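Local structure of dipeptidase AC. Metallo peptidase. MEROPS family M19 (Rhodobacter sphaeroides, 3LY0) at residues N235-T240 with N245-Q250; I135-G140 with M207-H212; S61-A64 with H69-A72. The protein probably hydrolyses dipeptides as a two-zinc metallodipeptidase of the M19 (membrane dipeptidase) family, and is captured here with a phosphinate mimic of L-Ala-D-Ala. All coordinates share one frame; numbering follows the deposited sequence.

Interaction 1 of 3, residues N235-T240 with N245-Q250; sequences NAHAVT and NLTDRQ
Ala236 and Leu246 meet in a single beta bridge, where the loop after strand 230-231 of this TIM-barrel enzyme pairs with the lead-in to helix 248-256. Two backbone bonds make the bridge: Leu246 N donates to Asn235 O over 2.8 Å, and His237 N to Leu246 O, also over 2.8 Å.

Side-chain-to-backbone bonds come from the buried amide of Asn245, which spans the opposing loop. Its OD1 accepts from Asn235 N at 2.9 Å, with the donor well above the carbonyl plane. Its ND2 gives a straighter bond to Thr240 O (2.9 Å, 165°), close to the amide plane, and a further one to Phe269 O. Gripped at both ends, the amide can hardly rotate. The amide of Asn235 bonds Asn264 N through OD1 and Phe269 O through ND2.

One water adds a third kind of link, accepting from Ala238 N and donating to both Leu246 O and Asp248 OD1; the latter also bonds His291. Van der Waals contact is slight: His237 CB rests 3.2 Å from Leu246 O, and Thr247 CG2 lies alongside the imidazole, whose NE2 bonds Gly182 O.

A capping box starts the helix. With chi1 at 70°, Thr247 OG1 sits between its backbone N and carbonyl carbon, where Gln250 N donates to it at 3.1 Å. Thr247 N bonds back to an in-plane lone pair of Gln250 OE1 at 2.9 Å.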
ATOM      1  N   ASN A 235       0.644   7.153   7.120  1.00  9.28           N
ATOM      2  CA  ASN A 235       1.591   7.778   8.035  1.00  9.97           C
ATOM      3  C   ASN A 235       0.928   8.332   9.288  1.00  9.16           C
ATOM      4  O   ASN A 235      -0.216   7.986   9.591  1.00 10.72           O
ATOM      5  CB  ASN A 235       2.423   8.825   7.291  1.00 11.51           C
ATOM      6  CG  ASN A 235       3.212   8.211   6.139  1.00 10.85           C
ATOM      7  OD1 ASN A 235       3.495   7.007   6.144  1.00 10.39           O
ATOM      8  ND2 ASN A 235       3.557   9.022   5.140  1.00 10.92           N
ATOM      9  N   ALA A 236       1.648   9.174  10.029  1.00  9.87           N
ATOM     10  CA  ALA A 236       1.168   9.622  11.334  1.00 10.43           C
ATOM     11  C   ALA A 236       0.409  10.938  11.255  1.00  9.86           C
ATOM     12  O   ALA A 236       0.991  11.971  10.925  1.00 10.30           O
ATOM     13  CB  ALA A 236       2.331   9.737  12.309  1.00 12.02           C
ATOM     14  N   HIS A 237      -0.880  10.892  11.581  1.00  9.53           N
ATOM     15  CA  HIS A 237      -1.725  12.082  11.544  1.00 10.38           C
ATOM     16  C   HIS A 237      -1.198  13.186  12.458  1.00 12.26           C
ATOM     17  O   HIS A 237      -1.345  14.370  12.157  1.00 12.99           O
ATOM     18  CB  HIS A 237      -3.150  11.713  11.939  1.00 11.18           C
ATOM     19  CG  HIS A 237      -4.158  12.754  11.581  1.00 11.96           C
ATOM     20  ND1 HIS A 237      -4.488  13.789  12.428  1.00 13.82           N
ATOM     21  CD2 HIS A 237      -4.889  12.935  10.457  1.00 12.40           C
ATOM     22  CE1 HIS A 237      -5.393  14.555  11.845  1.00 15.40           C
ATOM     23  NE2 HIS A 237      -5.652  14.058  10.649  1.00 14.22           N
ATOM     24  N   ALA A 238      -0.586  12.784  13.568  1.00  9.94           N
ATOM     25  CA  ALA A 238      -0.063  13.741  14.545  1.00 12.16           C
ATOM     26  C   ALA A 238       1.063  14.576  13.952  1.00 14.50           C
ATOM     27  O   ALA A 238       1.317  15.691  14.418  1.00 17.10           O
ATOM     28  CB  ALA A 238       0.398  13.016  15.803  1.00 15.31           C
ATOM     29  N   VAL A 239       1.732  14.052  12.930  1.00 13.24           N
ATOM     30  CA  VAL A 239       2.797  14.774  12.242  1.00 13.06           C
ATOM     31  C   VAL A 239       2.265  15.522  11.019  1.00 13.61           C
ATOM     32  O   VAL A 239       2.574  16.702  10.822  1.00 16.56           O
ATOM     33  CB  VAL A 239       3.924  13.805  11.823  1.00 12.94           C
ATOM     34  CG1 VAL A 239       4.997  14.514  11.031  1.00 13.37           C
ATOM     35  CG2 VAL A 239       4.510  13.113  13.050  1.00 14.05           C
ATOM     36  N   THR A 240       1.475  14.829  10.200  1.00 11.02           N
ATOM     37  CA  THR A 240       0.875  15.415   9.005  1.00 12.77           C
ATOM     38  C   THR A 240      -0.617  15.103   9.016  1.00 10.47           C
ATOM     39  O   THR A 240      -1.008  13.960   8.787  1.00 10.10           O
ATOM     40  CB  THR A 240       1.475  14.783   7.730  1.00 12.52           C
ATOM     41  OG1 THR A 240       2.870  15.089   7.654  1.00 12.28           O
ATOM     42  CG2 THR A 240       0.768  15.288   6.469  1.00 12.12           C
ATOM     43  N   ASN A 245      -3.841   9.778   6.861  1.00 10.54           N
ATOM     44  CA  ASN A 245      -2.964   9.315   7.938  1.00  9.52           C
ATOM     45  C   ASN A 245      -3.708   8.796   9.173  1.00  9.84           C
ATOM     46  O   ASN A 245      -4.943   8.871   9.250  1.00 11.34           O
ATOM     47  CB  ASN A 245      -1.945  10.406   8.277  1.00  9.44           C
ATOM     48  CG  ASN A 245      -0.877  10.546   7.207  1.00  9.02           C
ATOM     49  OD1 ASN A 245      -0.669   9.632   6.400  1.00  9.45           O
ATOM     50  ND2 ASN A 245      -0.183  11.672   7.204  1.00 10.90           N
ATOM     51  N   LEU A 246      -2.951   8.245  10.117  1.00  9.81           N
ATOM     52  CA  LEU A 246      -3.520   7.544  11.258  1.00 10.48           C
ATOM     53  C   LEU A 246      -3.334   8.363  12.533  1.00 10.38           C
ATOM     54  O   LEU A 246      -2.234   8.820  12.826  1.00 11.54           O
ATOM     55  CB  LEU A 246      -2.833   6.181  11.422  1.00 10.15           C
ATOM     56  CG  LEU A 246      -3.101   5.157  10.314  1.00 10.77           C
ATOM     57  CD1 LEU A 246      -2.066   4.047  10.351  1.00 11.52           C
ATOM     58  CD2 LEU A 246      -4.502   4.591  10.423  1.00 11.87           C
ATOM     59  N   THR A 247      -4.406   8.520  13.299  1.00 11.45           N
ATOM     60  CA  THR A 247      -4.307   9.237  14.575  1.00 12.47           C
ATOM     61  C   THR A 247      -3.635   8.357  15.622  1.00 12.01           C
ATOM     62  O   THR A 247      -3.505   7.137  15.446  1.00 12.25           O
ATOM     63  CB  THR A 247      -5.686   9.629  15.113  1.00 13.26           C
ATOM     64  OG1 THR A 247      -6.390   8.449  15.526  1.00 14.13           O
ATOM     65  CG2 THR A 247      -6.499  10.350  14.044  1.00 15.42           C
ATOM     66  N   ASP A 248      -3.200   8.972  16.715  1.00 13.59           N
ATOM     67  CA  ASP A 248      -2.563   8.207  17.779  1.00 12.76           C
ATOM     68  C   ASP A 248      -3.507   7.160  18.355  1.00 14.86           C
ATOM     69  O   ASP A 248      -3.072   6.073  18.747  1.00 16.03           O
ATOM     70  CB  ASP A 248      -2.034   9.133  18.883  1.00 14.69           C
ATOM     71  CG  ASP A 248      -0.767   9.869  18.475  1.00 18.16           C
ATOM     72  OD1 ASP A 248      -0.224   9.601  17.382  1.00 15.84           O
ATOM     73  OD2 ASP A 248      -0.314  10.725  19.260  1.00 21.57           O
ATOM     74  N   ARG A 249      -4.798   7.480  18.391  1.00 14.96           N
ATOM     75  CA  ARG A 249      -5.798   6.533  18.859  1.00 14.22           C
ATOM     76  C   ARG A 249      -5.835   5.318  17.940  1.00 14.98           C
ATOM     77  O   ARG A 249      -5.879   4.179  18.397  1.00 14.95           O
ATOM     78  CB  ARG A 249      -7.179   7.179  18.932  1.00 14.97           C
ATOM     79  CG  ARG A 249      -8.214   6.286  19.615  1.00 19.98           C
ATOM     80  CD  ARG A 249      -9.621   6.822  19.465  1.00 19.24           C
ATOM     81  NE  ARG A 249     -10.033   6.839  18.065  1.00 18.78           N
ATOM     82  CZ  ARG A 249     -10.604   5.810  17.442  1.00 22.60           C
ATOM     83  NH1 ARG A 249     -10.849   4.686  18.102  1.00 23.33           N
ATOM     84  NH2 ARG A 249     -10.931   5.909  16.165  1.00 20.37           N
ATOM     85  N   GLN A 250      -5.812   5.575  16.638  1.00 12.41           N
ATOM     86  CA  GLN A 250      -5.776   4.481  15.672  1.00 11.96           C
ATOM     87  C   GLN A 250      -4.485   3.660  15.797  1.00 12.28           C
ATOM     88  O   GLN A 250      -4.499   2.426  15.751  1.00 14.21           O
ATOM     89  CB  GLN A 250      -5.927   5.028  14.255  1.00 11.60           C
ATOM     90  CG  GLN A 250      -7.317   5.545  13.936  1.00 12.81           C
ATOM     91  CD  GLN A 250      -7.384   6.144  12.553  1.00 12.67           C
ATOM     92  OE1 GLN A 250      -6.674   7.094  12.250  1.00 11.74           O
ATOM     93  NE2 GLN A 250      -8.224   5.575  11.691  1.00 14.12           N
TER
HETATM   94  O   HOH W   1      -0.507  10.075  14.653  1.00 13.56           O

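Interaction 2 of 3, residues I135-G140 with M207-H212; sequences IMHMEG and MLDLSH. With ZN (zinc ion), chain E; ZN (zinc ion), chain D; LY0 ((2R)-3-[(R)-[(1R)-1-aminoethyl](hydroxy)phosphoryl]-2-methylpropanoic acid), chain C.
Glu139 and His212 converge on one zinc ion at the heart of a dinuclear site in the TIM-barrel fold. Strand 132-139 carries the glutamate and the loop after strand 207-208 carries the histidine; strand 159-163 runs between the two strands, and side chains alone span the gap.

The tight part lies at the metals. Extended from a CG anti to the backbone N (chi1 176°), Glu139 reaches in and bridges the pair: OE2 binds the zinc of chain E at 2.1 Å, and OE1 the zinc of chain D, likewise at 2.1 Å. His212 NE2 holds the chain E zinc at 2.2 Å, with its ring turned 65° from the carboxylate, and its ND1 is secured by Ser167. The 3.0 Å between Glu139 OE2 and His212 NE2 reflects their shared metal, not a hydrogen bond. His233 completes this zinc, while His13 and Asp15 help to hold the other. The phosphinate oxygen O31 of the inhibitor binds both metals, an arrangement consistent with mimicry of a tetrahedral intermediate.

Deeper along the strands the packing is looser. His137 and Asp209 cross at about a right angle, His137 CE1 coming 3.3 Å from Asp209 OD2, with a water between their polar ends. Ser161 holds His137 ND1, and Thr232 bonds Asp209 OD2. Asp209 OD1 closes an Asx turn with Ser211 N, shaping the backbone just before His212. With an alanine here, the turn is likely to lose its side-chain bond, and the water and Thr232 the carboxylate oxygen that both use. The water donates to Asp209 OD2 at 2.7 Å and lies in the plane of the His137 ring, 2.7 Å from NE2.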
ATOM      1  N   ILE A 135       3.030 -10.068  -3.723  1.00  8.87           N
ATOM      2  CA  ILE A 135       1.744 -10.455  -3.152  1.00  9.14           C
ATOM      3  C   ILE A 135       0.641  -9.778  -3.957  1.00  9.75           C
ATOM      4  O   ILE A 135       0.658  -8.557  -4.138  1.00 10.04           O
ATOM      5  CB  ILE A 135       1.630 -10.032  -1.676  1.00 10.23           C
ATOM      6  CG1 ILE A 135       2.717 -10.705  -0.832  1.00 11.63           C
ATOM      7  CG2 ILE A 135       0.231 -10.347  -1.123  1.00 11.03           C
ATOM      8  CD1 ILE A 135       2.754 -10.233   0.605  1.00 14.69           C
ATOM      9  N   MET A 136      -0.305 -10.572  -4.456  1.00  8.68           N
ATOM     10  CA  MET A 136      -1.482 -10.016  -5.134  1.00  9.03           C
ATOM     11  C   MET A 136      -2.412  -9.331  -4.127  1.00 10.01           C
ATOM     12  O   MET A 136      -2.934  -9.970  -3.202  1.00 10.11           O
ATOM     13  CB  MET A 136      -2.224 -11.115  -5.907  1.00  8.59           C
ATOM     14  CG  MET A 136      -3.408 -10.608  -6.736  1.00 10.55           C
ATOM     15  SD  MET A 136      -4.380 -11.917  -7.596  1.00  6.10           S
ATOM     16  CE  MET A 136      -3.097 -12.714  -8.583  1.00 16.23           C
ATOM     17  N   HIS A 137      -2.615  -8.034  -4.337  1.00 10.56           N
ATOM     18  CA  HIS A 137      -3.347  -7.172  -3.422  1.00  8.98           C
ATOM     19  C   HIS A 137      -4.436  -6.451  -4.188  1.00  9.55           C
ATOM     20  O   HIS A 137      -4.222  -6.043  -5.327  1.00 11.35           O
ATOM     21  CB  HIS A 137      -2.392  -6.130  -2.824  1.00  8.98           C
ATOM     22  CG  HIS A 137      -3.079  -5.070  -2.017  1.00  9.63           C
ATOM     23  ND1 HIS A 137      -3.461  -5.268  -0.707  1.00 10.33           N
ATOM     24  CD2 HIS A 137      -3.454  -3.808  -2.336  1.00 10.41           C
ATOM     25  CE1 HIS A 137      -4.034  -4.167  -0.251  1.00 10.29           C
ATOM     26  NE2 HIS A 137      -4.044  -3.266  -1.218  1.00 10.50           N
ATOM     27  N   MET A 138      -5.604  -6.285  -3.571  1.00  8.67           N
ATOM     28  CA  MET A 138      -6.687  -5.526  -4.189  1.00  9.41           C
ATOM     29  C   MET A 138      -6.923  -4.257  -3.370  1.00 11.20           C
ATOM     30  O   MET A 138      -7.216  -4.331  -2.184  1.00 10.91           O
ATOM     31  CB  MET A 138      -7.950  -6.407  -4.226  1.00 13.41           C
ATOM     32  CG  MET A 138      -9.191  -5.795  -4.864  1.00 14.71           C
ATOM     33  SD  MET A 138     -10.477  -7.042  -5.211  1.00 11.01           S
ATOM     34  CE  MET A 138      -9.554  -8.098  -6.285  1.00  7.88           C
ATOM     35  N   GLU A 139      -6.759  -3.096  -3.999  1.00  7.85           N
ATOM     36  CA  GLU A 139      -6.920  -1.812  -3.324  1.00  8.39           C
ATOM     37  C   GLU A 139      -8.285  -1.275  -3.696  1.00 10.66           C
ATOM     38  O   GLU A 139      -8.442  -0.658  -4.749  1.00 10.41           O
ATOM     39  CB  GLU A 139      -5.834  -0.839  -3.782  1.00  9.18           C
ATOM     40  CG  GLU A 139      -5.981   0.564  -3.193  1.00  7.93           C
ATOM     41  CD  GLU A 139      -4.767   1.445  -3.452  1.00  9.88           C
ATOM     42  OE1 GLU A 139      -4.070   1.237  -4.463  1.00  9.90           O
ATOM     43  OE2 GLU A 139      -4.500   2.341  -2.644  1.00 10.11           O
ATOM     44  N   GLY A 140      -9.264  -1.497  -2.822  1.00  9.12           N
ATOM     45  CA  GLY A 140     -10.663  -1.228  -3.138  1.00  9.05           C
ATOM     46  C   GLY A 140     -11.269  -2.508  -3.666  1.00 10.34           C
ATOM     47  O   GLY A 140     -10.705  -3.152  -4.550  1.00 11.84           O
ATOM     48  N   MET A 207      -5.426 -10.907   4.198  1.00  9.70           N
ATOM     49  CA  MET A 207      -5.091  -9.725   4.996  1.00 10.00           C
ATOM     50  C   MET A 207      -6.000  -8.565   4.625  1.00 10.57           C
ATOM     51  O   MET A 207      -6.206  -8.285   3.451  1.00 12.12           O
ATOM     52  CB  MET A 207      -3.629  -9.324   4.751  1.00  9.34           C
ATOM     53  CG  MET A 207      -3.047  -8.264   5.719  1.00  9.42           C
ATOM     54  SD  MET A 207      -1.508  -7.461   5.106  1.00  6.63           S
ATOM     55  CE  MET A 207      -2.238  -6.125   4.152  1.00 13.60           C
ATOM     56  N   LEU A 208      -6.538  -7.888   5.634  1.00  9.88           N
ATOM     57  CA  LEU A 208      -7.307  -6.671   5.408  1.00  9.87           C
ATOM     58  C   LEU A 208      -6.405  -5.456   5.532  1.00  9.85           C
ATOM     59  O   LEU A 208      -5.604  -5.365   6.459  1.00  9.85           O
ATOM     60  CB  LEU A 208      -8.429  -6.576   6.436  1.00 10.90           C
ATOM     61  CG  LEU A 208      -9.527  -7.611   6.238  1.00 11.43           C
ATOM     62  CD1 LEU A 208     -10.238  -7.884   7.556  1.00 13.18           C
ATOM     63  CD2 LEU A 208     -10.493  -7.124   5.174  1.00 12.90           C
ATOM     64  N   ASP A 209      -6.546  -4.528   4.593  1.00  9.42           N
ATOM     65  CA  ASP A 209      -5.746  -3.311   4.564  1.00  9.12           C
ATOM     66  C   ASP A 209      -6.654  -2.118   4.860  1.00  9.36           C
ATOM     67  O   ASP A 209      -7.639  -1.877   4.147  1.00 10.47           O
ATOM     68  CB  ASP A 209      -5.112  -3.156   3.182  1.00  9.56           C
ATOM     69  CG  ASP A 209      -4.208  -1.935   3.068  1.00 10.36           C
ATOM     70  OD1 ASP A 209      -3.938  -1.250   4.083  1.00  9.59           O
ATOM     71  OD2 ASP A 209      -3.762  -1.663   1.930  1.00 10.20           O
ATOM     72  N   LEU A 210      -6.317  -1.374   5.910  1.00  8.58           N
ATOM     73  CA  LEU A 210      -7.108  -0.233   6.352  1.00  9.95           C
ATOM     74  C   LEU A 210      -6.743   1.083   5.669  1.00 10.09           C
ATOM     75  O   LEU A 210      -7.451   2.077   5.834  1.00  9.18           O
ATOM     76  CB  LEU A 210      -6.959  -0.069   7.865  1.00 11.41           C
ATOM     77  CG  LEU A 210      -7.323  -1.299   8.700  1.00 13.69           C
ATOM     78  CD1 LEU A 210      -6.720  -1.186  10.091  1.00 16.97           C
ATOM     79  CD2 LEU A 210      -8.828  -1.429   8.783  1.00 20.63           C
ATOM     80  N   SER A 211      -5.632   1.126   4.927  1.00  9.89           N
ATOM     81  CA  SER A 211      -5.300   2.352   4.202  1.00  9.34           C
ATOM     82  C   SER A 211      -6.464   2.742   3.283  1.00  8.68           C
ATOM     83  O   SER A 211      -6.989   1.906   2.537  1.00  9.55           O
ATOM     84  CB  SER A 211      -3.996   2.216   3.400  1.00  9.35           C
ATOM     85  OG  SER A 211      -2.868   2.075   4.254  1.00  8.55           O
ATOM     86  N   HIS A 212      -6.855   4.011   3.389  1.00 10.15           N
ATOM     87  CA  HIS A 212      -8.002   4.629   2.689  1.00  8.50           C
ATOM     88  C   HIS A 212      -9.317   4.537   3.424  1.00  9.74           C
ATOM     89  O   HIS A 212     -10.200   5.340   3.168  1.00  9.54           O
ATOM     90  CB  HIS A 212      -8.200   4.109   1.264  1.00  9.16           C
ATOM     91  CG  HIS A 212      -7.102   4.495   0.335  1.00 10.03           C
ATOM     92  ND1 HIS A 212      -7.089   5.698  -0.336  1.00  9.44           N
ATOM     93  CD2 HIS A 212      -5.993   3.824  -0.056  1.00 10.98           C
ATOM     94  CE1 HIS A 212      -5.994   5.767  -1.075  1.00  9.49           C
ATOM     95  NE2 HIS A 212      -5.326   4.632  -0.942  1.00 10.35           N
TER
HETATM   96 ZN    ZN E 365      -3.479   4.050  -1.981  0.65  9.35          ZN
HETATM   97 ZN    ZN D 364      -2.228   2.223  -4.914  0.63  9.04          ZN
HETATM   98  P   LY0 C 363      -2.782   5.323  -4.342  1.00 12.30           P
HETATM   99  C1  LY0 C 363      -3.938   6.013  -6.789  1.00 16.69           C
HETATM  100  N1  LY0 C 363      -3.452   3.630  -6.312  1.00 11.58           N
HETATM  101  C2  LY0 C 363      -3.027   5.005  -6.124  1.00 13.43           C
HETATM  102  C4  LY0 C 363      -1.869   6.898  -4.096  1.00 13.75           C
HETATM  103  C5  LY0 C 363      -2.464   7.836  -3.084  1.00 13.92           C
HETATM  104  C6  LY0 C 363      -2.838   7.150  -1.798  1.00 12.37           C
HETATM  105  C7  LY0 C 363      -1.709   9.128  -2.908  1.00 16.28           C
HETATM  106  O31 LY0 C 363      -2.012   4.132  -3.823  1.00 12.01           O
HETATM  107  O32 LY0 C 363      -4.179   5.355  -3.638  1.00 11.45           O
HETATM  108  O61 LY0 C 363      -3.636   7.800  -0.915  1.00 12.92           O
HETATM  109  O62 LY0 C 363      -2.462   5.994  -1.542  1.00 11.69           O
HETATM  110  O   HOH W   2      -4.636  -0.726  -0.399  1.00 11.60           O

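Interaction 3 of 3, residues S61-A64 with H69-A72; sequences SPQA and HFEA
Gln63 reaches from the loop after strand 50-57 to His69 and Phe70 in the first turn of helix 68-75, a local loop-to-helix closure on the surface of the TIM-barrel domain. The glutamine side chain can be followed outward atom by atom. Its CB sits 3.7 Å from Phe70 CE2, near the outer end of the phenyl ring. CG, one bond further on, has moved toward the histidine and lies 4.1 Å from His69 NE2. CD closes in to 3.8 Å from the same His69 NE2. At the tip, OE1 accepts a hydrogen bond from His69 NE2 (2.9 Å, N-H...O angle 159°). The bond uses an in-plane lone pair of the amide oxygen and lies near the plane of the imidazole; the two flat groups are only 24° apart, although the side chains as a whole cross at about a right angle. OE1 also comes 3.6 Å from Phe70 CZ.

The histidine is brought there by its first torsion: with chi1 at 51°, CG sits between the backbone N and the carbonyl carbon, and the ring swings over its neighbour in the helix. His69 NE2 thus lies above one face of Phe70, offset toward the rim. Leu81 also touches this phenylalanine.

The edge of the Phe70 ring faces backbone oxygens of the loop, whose partial negative charge probably suits the ring hydrogens. Gln63 O lies 3.5 Å from Phe70 CE2, and Ala64 O approaches Phe70 CD2 at 3.1 Å, close to the ring plane.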
ATOM      1  N   SER A  61     -10.907   5.648 -11.401  1.00 12.79           N
ATOM      2  CA  SER A  61     -12.128   6.346 -11.794  1.00 15.12           C
ATOM      3  C   SER A  61     -11.890   7.110 -13.094  1.00 15.97           C
ATOM      4  O   SER A  61     -10.740   7.341 -13.476  1.00 16.32           O
ATOM      5  CB  SER A  61     -12.540   7.330 -10.698  1.00 14.60           C
ATOM      6  OG  SER A  61     -13.121   6.662  -9.597  1.00 14.25           O
ATOM      7  N   PRO A  62     -12.977   7.521 -13.776  1.00 17.34           N
ATOM      8  CA  PRO A  62     -12.842   8.246 -15.048  1.00 19.68           C
ATOM      9  C   PRO A  62     -11.963   9.491 -14.923  1.00 20.45           C
ATOM     10  O   PRO A  62     -11.157   9.764 -15.822  1.00 19.79           O
ATOM     11  CB  PRO A  62     -14.286   8.621 -15.389  1.00 21.74           C
ATOM     12  CG  PRO A  62     -15.100   7.531 -14.752  1.00 22.33           C
ATOM     13  CD  PRO A  62     -14.386   7.245 -13.448  1.00 20.61           C
ATOM     14  N   GLN A  63     -12.119  10.236 -13.831  1.00 19.03           N
ATOM     15  CA  GLN A  63     -11.144  11.246 -13.451  1.00 19.36           C
ATOM     16  C   GLN A  63     -10.136  10.525 -12.567  1.00 19.91           C
ATOM     17  O   GLN A  63     -10.367  10.366 -11.371  1.00 22.77           O
ATOM     18  CB  GLN A  63     -11.794  12.372 -12.642  1.00 23.08           C
ATOM     19  CG  GLN A  63     -12.838  13.208 -13.371  1.00 21.56           C
ATOM     20  CD  GLN A  63     -13.621  14.109 -12.420  1.00 21.61           C
ATOM     21  OE1 GLN A  63     -13.086  15.083 -11.874  1.00 21.96           O
ATOM     22  NE2 GLN A  63     -14.893  13.788 -12.219  1.00 27.37           N
ATOM     23  N   ALA A  64      -9.034  10.076 -13.151  1.00 20.32           N
ATOM     24  CA  ALA A  64      -8.086   9.258 -12.399  1.00 23.30           C
ATOM     25  C   ALA A  64      -7.409  10.069 -11.294  1.00 22.25           C
ATOM     26  O   ALA A  64      -7.452  11.302 -11.295  1.00 20.69           O
ATOM     27  CB  ALA A  64      -7.057   8.647 -13.326  1.00 25.03           C
ATOM     28  N   HIS A  69      -6.249  18.299 -12.665  1.00 20.63           N
ATOM     29  CA  HIS A  69      -6.915  19.167 -11.699  1.00 19.66           C
ATOM     30  C   HIS A  69      -6.694  18.706 -10.254  1.00 20.40           C
ATOM     31  O   HIS A  69      -6.589  19.527  -9.350  1.00 21.79           O
ATOM     32  CB  HIS A  69      -8.405  19.380 -12.030  1.00 20.83           C
ATOM     33  CG  HIS A  69      -9.179  18.118 -12.260  1.00 18.82           C
ATOM     34  ND1 HIS A  69      -8.915  17.264 -13.308  1.00 20.09           N
ATOM     35  CD2 HIS A  69     -10.238  17.590 -11.602  1.00 19.29           C
ATOM     36  CE1 HIS A  69      -9.763  16.249 -13.272  1.00 19.30           C
ATOM     37  NE2 HIS A  69     -10.579  16.425 -12.248  1.00 20.08           N
ATOM     38  N   PHE A  70      -6.593  17.396 -10.046  1.00 21.59           N
ATOM     39  CA  PHE A  70      -6.334  16.872  -8.708  1.00 20.58           C
ATOM     40  C   PHE A  70      -4.903  17.158  -8.262  1.00 21.49           C
ATOM     41  O   PHE A  70      -4.664  17.559  -7.124  1.00 19.43           O
ATOM     42  CB  PHE A  70      -6.589  15.363  -8.656  1.00 19.92           C
ATOM     43  CG  PHE A  70      -8.015  14.978  -8.919  1.00 21.88           C
ATOM     44  CD1 PHE A  70      -9.063  15.790  -8.504  1.00 22.94           C
ATOM     45  CD2 PHE A  70      -8.312  13.791  -9.569  1.00 21.72           C
ATOM     46  CE1 PHE A  70     -10.379  15.427  -8.744  1.00 22.57           C
ATOM     47  CE2 PHE A  70      -9.623  13.423  -9.805  1.00 23.17           C
ATOM     48  CZ  PHE A  70     -10.657  14.239  -9.395  1.00 24.57           C
ATOM     49  N   GLU A  71      -3.950  16.936  -9.158  1.00 19.68           N
ATOM     50  CA  GLU A  71      -2.558  17.218  -8.841  1.00 21.86           C
ATOM     51  C   GLU A  71      -2.394  18.684  -8.468  1.00 21.99           C
ATOM     52  O   GLU A  71      -1.749  19.007  -7.476  1.00 20.61           O
ATOM     53  CB  GLU A  71      -1.641  16.837 -10.004  1.00 24.64           C
ATOM     54  CG  GLU A  71      -1.528  15.331 -10.191  1.00 25.59           C
ATOM     55  CD  GLU A  71      -0.594  14.943 -11.318  1.00 32.97           C
ATOM     56  OE1 GLU A  71      -0.296  15.809 -12.169  1.00 36.64           O
ATOM     57  OE2 GLU A  71      -0.167  13.765 -11.354  1.00 32.10           O
ATOM     58  N   ALA A  72      -2.999  19.572  -9.251  1.00 21.51           N
ATOM     59  CA  ALA A  72      -2.901  21.002  -8.977  1.00 21.58           C
ATOM     60  C   ALA A  72      -3.484  21.370  -7.615  1.00 19.57           C
ATOM     61  O   ALA A  72      -2.921  22.185  -6.889  1.00 20.55           O
ATOM     62  CB  ALA A  72      -3.572  21.811 -10.082  1.00 19.83           C
TER

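Along the chain the three contacts follow in series: interaction 3 closes before interaction 2 opens, and interaction 2 before interaction 1. All belong to one M19 barrel domain, but none touches another. Interaction 2 is the buried one, its centre about 7 Å from that of the chain, and ties strand 132-139 to the loop carrying a zinc ligand. Interaction 1 sets its loop against the lead-in and first turn of helix 248-256, interaction 3 its loop against helix 68-75. Their centres lie about 19 and 21 Å from that of interaction 2. Both approach the inhibitor, the side chains of Asn245 and Ala64 each about 8 Å away. The metal site thus has two locally closed loops nearby.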